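Local structure of AlgX/AlgJ SGNH hydrolase-like domain-containing protein (Eubacterium siraeum, 4NZK) at residues Y233-T236 with D237-D241; P318-I321 with K322-I326; I285-S289 with Y290-E294. The protein is of unknown function but may act as an SGNH-type esterase or acetyltransferase, as relatives in its hydrolase clan do. All coordinates share one frame; numbering follows the deposited sequence. Where two conformers were deposited one is given.

Contact 1 (Y233-T236 with D237-D241); sequences YYTT and DFKAD
Y234 and A240 face each other as a non-hydrogen-bonded antiparallel pair, CA to CA 4.4 Å, at the point where the chain doubles back after strand 229-234. Backbone bonds flank the pair on both sides: T235 N donates to K239 O at 2.8 Å, and D241 N to Y233 O at 3.0 Å, each nearly straight at 168°. Beyond the T235-K239 bond, T235 to F238 make a type I turn, closed by F238 N reaching T235 O from well above the carbonyl plane. F238 then takes up a left-handed backbone conformation.

The ring of F238 folds back over Y234. Its chi1 of -158° turns the ring back along the chain, where it lies face to face on the tyrosine, centroids 4.1 Å apart and planes 21° apart. F238 CE1 sits over the middle of the Y234 ring, whereas Y234 CD2 meets the phenylalanine ring nearer its rim. Y234 also brings CE2 to the methyl of A240. Replacing Y234 by an alanine would strip the stacked ring from F238 and is likely to leave that face of the phenylalanine and the methyl of A240 without their partner.

Inside the loop T235 OG1 accepts from K239 N at 3.1 Å. It also lies a very short 2.4 Å from D237 OD1, a bond length to be taken with reserve. Water 2 ties Y234 O to D241 OD2. The polar end of T236 is held by D314 and that of Y233 by S249 O, while F238 continues into an edge-to-face meeting with F320.

The two T235 bonds, with left-handed F238 as the bulge residue, make a type I turn plus G1 bulge, closing a short hairpin-like turn with one bridge after strand 229-234.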
loop_
_atom_site.group_PDB
_atom_site.type_symbol
_atom_site.label_atom_id
_atom_site.label_comp_id
_atom_site.label_asym_id
_atom_site.label_seq_id
_atom_site.Cartn_x
_atom_site.Cartn_y
_atom_site.Cartn_z
ATOM N N TYR A 233 13.951 -6.001 -12.363
ATOM C CA TYR A 233 13.876 -4.583 -12.076
ATOM C C TYR A 233 14.060 -3.733 -13.343
ATOM O O TYR A 233 14.967 -3.967 -14.146
ATOM C CB TYR A 233 14.894 -4.217 -11.003
ATOM C CG TYR A 233 14.497 -4.709 -9.637
ATOM C CD1 TYR A 233 14.783 -6.000 -9.228
ATOM C CD2 TYR A 233 13.868 -3.868 -8.722
ATOM C CE1 TYR A 233 14.384 -6.461 -7.983
ATOM C CE2 TYR A 233 13.495 -4.303 -7.483
ATOM C CZ TYR A 233 13.751 -5.603 -7.105
ATOM O OH TYR A 233 13.361 -6.041 -5.866
ATOM N N TYR A 234 13.151 -2.777 -13.506
ATOM C CA TYR A 234 13.092 -1.901 -14.662
ATOM C C TYR A 234 13.088 -0.437 -14.237
ATOM O O TYR A 234 12.749 -0.094 -13.094
ATOM C CB TYR A 234 11.820 -2.178 -15.461
ATOM C CG TYR A 234 11.746 -3.513 -16.152
ATOM C CD1 TYR A 234 11.333 -4.650 -15.465
ATOM C CD2 TYR A 234 12.015 -3.635 -17.512
ATOM C CE1 TYR A 234 11.254 -5.876 -16.096
ATOM C CE2 TYR A 234 11.924 -4.861 -18.150
ATOM C CZ TYR A 234 11.548 -5.971 -17.436
ATOM O OH TYR A 234 11.444 -7.194 -18.055
ATOM N N THR A 235 13.467 0.420 -15.174
ATOM C CA THR A 235 13.359 1.834 -14.973
ATOM C C THR A 235 11.881 2.213 -15.098
ATOM O O THR A 235 11.046 1.399 -15.481
ATOM C CB THR A 235 14.110 2.600 -16.066
ATOM O OG1 THR A 235 13.538 2.274 -17.347
ATOM C CG2 THR A 235 15.522 2.218 -16.061
ATOM N N THR A 236 11.592 3.481 -14.855
ATOM C CA THR A 236 10.205 3.974 -14.913
ATOM C C THR A 236 9.638 4.100 -16.326
ATOM O O THR A 236 8.421 4.307 -16.508
ATOM C CB THR A 236 10.043 5.267 -14.128
ATOM O OG1 THR A 236 10.925 6.251 -14.652
ATOM C CG2 THR A 236 10.325 5.035 -12.654
ATOM N N ASP A 237 10.489 3.931 -17.340
ATOM C CA ASP A 237 10.009 3.793 -18.714
ATOM C C ASP A 237 10.120 2.333 -19.210
ATOM O O ASP A 237 10.122 2.063 -20.412
ATOM C CB ASP A 237 10.696 4.776 -19.661
ATOM C CG ASP A 237 12.175 4.643 -19.688
ATOM O OD1 ASP A 237 12.755 3.910 -18.872
ATOM O OD2 ASP A 237 12.777 5.298 -20.551
ATOM N N PHE A 238 10.166 1.410 -18.253
ATOM C CA PHE A 238 10.164 -0.022 -18.494
ATOM C C PHE A 238 11.310 -0.526 -19.385
ATOM O O PHE A 238 11.088 -1.235 -20.358
ATOM C CB PHE A 238 8.810 -0.468 -19.033
ATOM C CG PHE A 238 8.524 -1.934 -18.822
ATOM C CD1 PHE A 238 8.569 -2.472 -17.551
ATOM C CD2 PHE A 238 8.167 -2.768 -19.876
ATOM C CE1 PHE A 238 8.308 -3.805 -17.318
ATOM C CE2 PHE A 238 7.896 -4.113 -19.647
ATOM C CZ PHE A 238 7.970 -4.625 -18.373
ATOM N N LYS A 239 12.519 -0.068 -19.060
ATOM C CA LYS A 239 13.727 -0.588 -19.680
ATOM C C LYS A 239 14.453 -1.348 -18.575
ATOM O O LYS A 239 14.513 -0.892 -17.434
ATOM C CB LYS A 239 14.603 0.538 -20.236
ATOM C CG LYS A 239 13.900 1.524 -21.166
ATOM C CD LYS A 239 13.218 0.866 -22.364
ATOM C CE LYS A 239 12.619 1.944 -23.263
ATOM N NZ LYS A 239 11.738 1.391 -24.314
ATOM N N ALA A 240 14.982 -2.524 -18.911
ATOM C CA ALA A 240 15.680 -3.336 -17.917
ATOM C C ALA A 240 16.809 -2.512 -17.312
ATOM O O ALA A 240 17.549 -1.829 -18.042
ATOM C CB ALA A 240 16.229 -4.611 -18.545
ATOM N N ASP A 241 16.881 -2.526 -15.991
ATOM C CA ASP A 241 17.850 -1.743 -15.253
ATOM C C ASP A 241 19.123 -2.565 -15.125
ATOM O O ASP A 241 19.184 -3.527 -14.385
ATOM C CB ASP A 241 17.306 -1.333 -13.893
ATOM C CG ASP A 241 18.200 -0.352 -13.170
ATOM O OD1 ASP A 241 19.397 -0.238 -13.533
ATOM O OD2 ASP A 241 17.715 0.297 -12.216
HETATM O O HOH W 1 17.295 -5.448 -14.102
HETATM O O HOH W 2 15.124 -0.239 -11.390
#

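Contact 2 (P318-I321 with K322-I326); sequences PDFI and KDNGI
P318 and K322 start a run of main-chain bonds one helical turn long, P318 O to K322 N, D319 O to D323 N and F320 O to N324 N, which ends where I326 N closes on I321 O at 3.1 Å in a Schellman motif with G325, at positive phi, as its C-prime residue.

Two carbonyls of the last turn take a second donor from a side chain. F320 O is gripped by both the backbone N and the amide of N324: ND2 comes in on a lone pair, in the carbonyl plane, at 2.9 Å. The same amide nitrogen rides 3.4 Å above one face of the F320 ring, set toward its rim, with the amide tipped 58° from the ring plane. F320, its CG anti to the backbone N (chi1 -178°), holds its ring out from the side of the helix, where the N324 amide comes over it. P318 O receives K322 NZ at 3.2 Å and K322 N from opposite faces of its plane; the lysine chain runs extended and hooks back only at its last torsion (chi4 50°). K322 NZ has a further acceptor in K95 O.

On the buried side I321 and I326 cross at about a right angle, I321 CG1 lying 3.9 Å from I326 CB. Water 3 bridges I321 O and I326 O, adding a second link across the end of the helix.

From helix 317-323, I321 touches F92 and V96 of helix 83-96 as well as C284 and F286 of strand 282-287. F320 and I326 also rest on C284, while N324 and I326 touch Y306 of strand 304-309.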
loop_
_atom_site.group_PDB
_atom_site.type_symbol
_atom_site.label_atom_id
_atom_site.label_comp_id
_atom_site.label_asym_id
_atom_site.label_seq_id
_atom_site.Cartn_x
_atom_site.Cartn_y
_atom_site.Cartn_z
ATOM N N PRO A 318 -2.544 2.608 -20.290
ATOM C CA PRO A 318 -3.419 1.664 -21.007
ATOM C C PRO A 318 -2.648 0.815 -22.035
ATOM O O PRO A 318 -2.933 -0.382 -22.213
ATOM C CB PRO A 318 -4.466 2.576 -21.646
ATOM C CG PRO A 318 -4.528 3.732 -20.682
ATOM C CD PRO A 318 -3.090 3.970 -20.273
ATOM N N ASP A 319 -1.658 1.413 -22.681
ATOM C CA ASP A 319 -0.838 0.665 -23.629
ATOM C C ASP A 319 0.078 -0.332 -22.897
ATOM O O ASP A 319 0.331 -1.415 -23.394
ATOM C CB ASP A 319 -0.014 1.603 -24.481
ATOM C CG ASP A 319 -0.818 2.239 -25.612
ATOM O OD1 ASP A 319 -2.004 1.897 -25.839
ATOM O OD2 ASP A 319 -0.191 3.077 -26.306
ATOM N N PHE A 320 0.590 0.046 -21.733
ATOM C CA PHE A 320 1.375 -0.883 -20.911
ATOM C C PHE A 320 0.548 -2.137 -20.551
ATOM O O PHE A 320 1.064 -3.257 -20.585
ATOM C CB PHE A 320 1.863 -0.119 -19.669
ATOM C CG PHE A 320 2.705 -0.916 -18.749
ATOM C CD1 PHE A 320 4.031 -1.166 -19.065
ATOM C CD2 PHE A 320 2.213 -1.368 -17.562
ATOM C CE1 PHE A 320 4.839 -1.863 -18.204
ATOM C CE2 PHE A 320 3.021 -2.078 -16.696
ATOM C CZ PHE A 320 4.343 -2.309 -17.014
ATOM N N ILE A 321 -0.718 -1.948 -20.188
ATOM C CA ILE A 321 -1.626 -3.066 -19.893
ATOM C C ILE A 321 -1.774 -3.982 -21.113
ATOM O O ILE A 321 -1.691 -5.219 -21.008
ATOM C CB ILE A 321 -3.011 -2.534 -19.410
ATOM C CG1 ILE A 321 -3.050 -2.418 -17.890
ATOM C CG2 ILE A 321 -4.200 -3.430 -19.776
ATOM C CD1 ILE A 321 -1.893 -1.768 -17.231
ATOM N N LYS A 322 -2.029 -3.361 -22.262
ATOM C CA LYS A 322 -2.281 -4.110 -23.495
ATOM C C LYS A 322 -1.038 -4.873 -23.930
ATOM O O LYS A 322 -1.100 -6.090 -24.229
ATOM C CB LYS A 322 -2.758 -3.166 -24.596
ATOM C CG LYS A 322 -4.103 -2.557 -24.295
ATOM C CD LYS A 322 -4.487 -1.445 -25.274
ATOM C CE LYS A 322 -5.848 -0.849 -24.902
ATOM N NZ LYS A 322 -5.865 -0.517 -23.472
ATOM N N ASP A 323 0.098 -4.189 -23.903
ATOM C CA ASP A 323 1.346 -4.785 -24.367
ATOM C C ASP A 323 1.793 -5.986 -23.531
ATOM O O ASP A 323 2.436 -6.897 -24.057
ATOM C CB ASP A 323 2.456 -3.739 -24.385
ATOM C CG ASP A 323 2.262 -2.654 -25.479
ATOM O OD1 ASP A 323 1.435 -2.813 -26.416
ATOM O OD2 ASP A 323 2.959 -1.606 -25.392
ATOM N N ASN A 324 1.506 -5.951 -22.230
ATOM C CA ASN A 324 1.920 -7.009 -21.325
ATOM C C ASN A 324 0.870 -8.062 -20.977
ATOM O O ASN A 324 1.093 -8.921 -20.103
ATOM C CB ASN A 324 2.531 -6.359 -20.104
ATOM C CG ASN A 324 3.798 -5.611 -20.467
ATOM O OD1 ASN A 324 4.802 -6.231 -20.767
ATOM N ND2 ASN A 324 3.725 -4.294 -20.534
ATOM N N GLY A 325 -0.273 -8.006 -21.651
ATOM C CA GLY A 325 -1.307 -9.031 -21.469
ATOM C C GLY A 325 -1.936 -9.044 -20.085
ATOM O O GLY A 325 -2.387 -10.074 -19.575
ATOM N N ILE A 326 -1.967 -7.866 -19.481
ATOM C CA ILE A 326 -2.537 -7.700 -18.154
ATOM C C ILE A 326 -4.021 -8.026 -18.137
ATOM O O ILE A 326 -4.762 -7.552 -18.994
ATOM C CB ILE A 326 -2.365 -6.258 -17.652
ATOM C CG1 ILE A 326 -0.865 -5.926 -17.486
ATOM C CG2 ILE A 326 -3.167 -6.036 -16.376
ATOM C CD1 ILE A 326 -0.086 -6.864 -16.593
HETATM O O HOH W 3 -4.316 -6.816 -21.547
#

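Contact 3 (I285-S289 with Y290-E294); sequences IFKDS and YGNAE. With EDO (1,2-ethanediol), chain B.
K287 and N292 meet in a buried, mainly polar contact near the centre of the chain, where central strand 282-287 ends and turns into a short run of helical conformation. K287 NZ donates to N292 OD1 at 2.7 Å, the two side chains crossing at about a right angle. The lysine gets there by leaving the backbone with CG between N and carbonyl carbon (chi1 50°) and bending again at chi2, before running straight to its amine. D309 and D267 form salt bridges with the same amine, and D267 also accepts from N292 ND2, so a buried positive charge is probably well balanced. The ethanediol, likely from the crystallisation liquor, accepts from K287 NZ through both oxygens, each at 2.9 Å, and is also bonded to D267 O and G266 O.

One step on, D288 OD1 takes the backbone N of Y290 at 2.9 Å, met from above the carboxylate plane. This is an Asx turn; the other oxygen of D288 is fixed by S337 and C334 N. D288 O accepts from G291 N at 3.0 Å, and S289 O from N292 N at 3.2 Å. Glycine suits position 291, since a CB there would clash with K287 CB. D288 and Y290 run side by side, and Y290 OH bonds to H163 O.

S289 OG is hydrogen-bonded to H164 NE2. A serine just after a sheet strand, preceded by aspartate and paired with a histidine of the DHHW sequence, is consistent with the Ser-His pair of SGNH hydrolases, in which S289 would be the candidate nucleophile.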
loop_
_atom_site.group_PDB
_atom_site.type_symbol
_atom_site.label_atom_id
_atom_site.label_comp_id
_atom_site.label_asym_id
_atom_site.label_seq_id
_atom_site.Cartn_x
_atom_site.Cartn_y
_atom_site.Cartn_z
ATOM N N ILE A 285 -0.236 -3.522 -10.545
ATOM C CA ILE A 285 -0.571 -2.733 -9.373
ATOM C C ILE A 285 -0.081 -1.311 -9.591
ATOM O O ILE A 285 1.073 -1.086 -9.966
ATOM C CB ILE A 285 0.094 -3.259 -8.101
ATOM C CG1 ILE A 285 -0.225 -4.726 -7.898
ATOM C CG2 ILE A 285 -0.329 -2.448 -6.891
ATOM C CD1 ILE A 285 0.790 -5.401 -7.018
ATOM N N PHE A 286 -0.979 -0.368 -9.414
ATOM C CA PHE A 286 -0.661 1.037 -9.424
ATOM C C PHE A 286 -0.890 1.528 -8.022
ATOM O O PHE A 286 -1.998 1.509 -7.515
ATOM C CB PHE A 286 -1.533 1.794 -10.406
ATOM C CG PHE A 286 -1.209 1.487 -11.841
ATOM C CD1 PHE A 286 0.013 1.843 -12.382
ATOM C CD2 PHE A 286 -2.152 0.863 -12.648
ATOM C CE1 PHE A 286 0.295 1.560 -13.702
ATOM C CE2 PHE A 286 -1.852 0.562 -13.963
ATOM C CZ PHE A 286 -0.629 0.920 -14.469
ATOM N N LYS A 287 0.185 1.944 -7.376
ATOM C CA LYS A 287 0.134 2.172 -5.943
ATOM C C LYS A 287 0.863 3.418 -5.475
ATOM O O LYS A 287 1.579 4.063 -6.231
ATOM C CB LYS A 287 0.714 0.915 -5.238
ATOM C CG LYS A 287 2.076 0.397 -5.733
ATOM C CD LYS A 287 3.221 1.251 -5.278
ATOM C CE LYS A 287 4.573 0.722 -5.706
ATOM N NZ LYS A 287 5.630 1.578 -5.096
ATOM N N ASP A 288 0.607 3.756 -4.220
ATOM C CA ASP A 288 1.484 4.617 -3.440
ATOM C C ASP A 288 2.277 3.675 -2.504
ATOM O O ASP A 288 2.194 2.444 -2.622
ATOM C CB ASP A 288 0.708 5.685 -2.677
ATOM C CG ASP A 288 -0.015 5.143 -1.424
ATOM O OD1 ASP A 288 -0.005 3.896 -1.176
ATOM O OD2 ASP A 288 -0.615 5.972 -0.649
ATOM N N SER A 289 3.045 4.208 -1.569
ATOM C CA SER A 289 3.916 3.339 -0.819
ATOM C C SER A 289 3.221 2.301 0.073
ATOM O O SER A 289 3.843 1.279 0.412
ATOM C CB SER A 289 4.952 4.130 -0.024
ATOM O OG SER A 289 4.347 4.982 0.916
ATOM N N TYR A 290 1.929 2.488 0.398
ATOM C CA TYR A 290 1.211 1.442 1.152
ATOM C C TYR A 290 1.185 0.146 0.349
ATOM O O TYR A 290 1.241 -0.964 0.897
ATOM C CB TYR A 290 -0.236 1.875 1.463
ATOM C CG TYR A 290 -0.426 2.361 2.853
ATOM C CD1 TYR A 290 0.231 3.477 3.325
ATOM C CD2 TYR A 290 -1.257 1.684 3.728
ATOM C CE1 TYR A 290 0.076 3.892 4.637
ATOM C CE2 TYR A 290 -1.405 2.090 5.036
ATOM C CZ TYR A 290 -0.733 3.181 5.487
ATOM O OH TYR A 290 -0.892 3.550 6.794
ATOM N N GLY A 291 1.063 0.275 -0.964
ATOM C CA GLY A 291 1.008 -0.898 -1.802
ATOM C C GLY A 291 2.210 -1.793 -1.788
ATOM O O GLY A 291 2.102 -2.995 -2.052
ATOM N N ASN A 292 3.364 -1.232 -1.431
ATOM C CA ASN A 292 4.608 -1.993 -1.451
ATOM C C ASN A 292 4.484 -3.260 -0.627
ATOM O O ASN A 292 4.952 -4.335 -1.043
ATOM C CB ASN A 292 5.746 -1.144 -0.906
ATOM C CG ASN A 292 6.041 0.109 -1.756
ATOM O OD1 ASN A 292 5.287 0.494 -2.641
ATOM N ND2 ASN A 292 7.140 0.781 -1.429
ATOM N N ALA A 293 3.870 -3.131 0.551
ATOM C CA ALA A 293 3.774 -4.265 1.481
ATOM C C ALA A 293 2.742 -5.302 1.097
ATOM O O ALA A 293 2.714 -6.388 1.671
ATOM C CB ALA A 293 3.524 -3.782 2.906
ATOM N N GLU A 294 1.877 -4.966 0.145
ATOM C CA GLU A 294 0.892 -5.940 -0.351
ATOM C C GLU A 294 1.535 -6.950 -1.284
ATOM O O GLU A 294 1.092 -8.070 -1.372
ATOM C CB GLU A 294 -0.248 -5.256 -1.118
ATOM C CG GLU A 294 -1.058 -4.273 -0.281
ATOM C CD GLU A 294 -2.139 -3.519 -1.066
ATOM O OE1 GLU A 294 -2.673 -4.078 -2.039
ATOM O OE2 GLU A 294 -2.474 -2.350 -0.678
HETATM C C1 EDO B . 8.375 -0.654 -6.617
HETATM O O1 EDO B . 7.900 -0.247 -5.344
HETATM C C2 EDO B . 7.579 -0.035 -7.782
HETATM O O2 EDO B . 7.264 1.326 -7.513
#

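In the fold
Contact 3 lies at the heart of the chain, contact 1 on the surface and contact 2, partly buried, near the same end of the molecule as contact 1. All three are turning points beside the seven-stranded mixed sheet: contact 1 follows its outermost strand 229-234, contact 3 its inner strand 282-287, and contact 2 ends a helix that packs on it. Contacts 1 and 2 share an aromatic interface, and contact 2 touches the strand of contact 3. Aromatic stacking and main-chain bonds dominate contact 1, helix-end bonds and aliphatic packing contact 2, whereas contact 3 gathers charged and polar groups around what may be the active site.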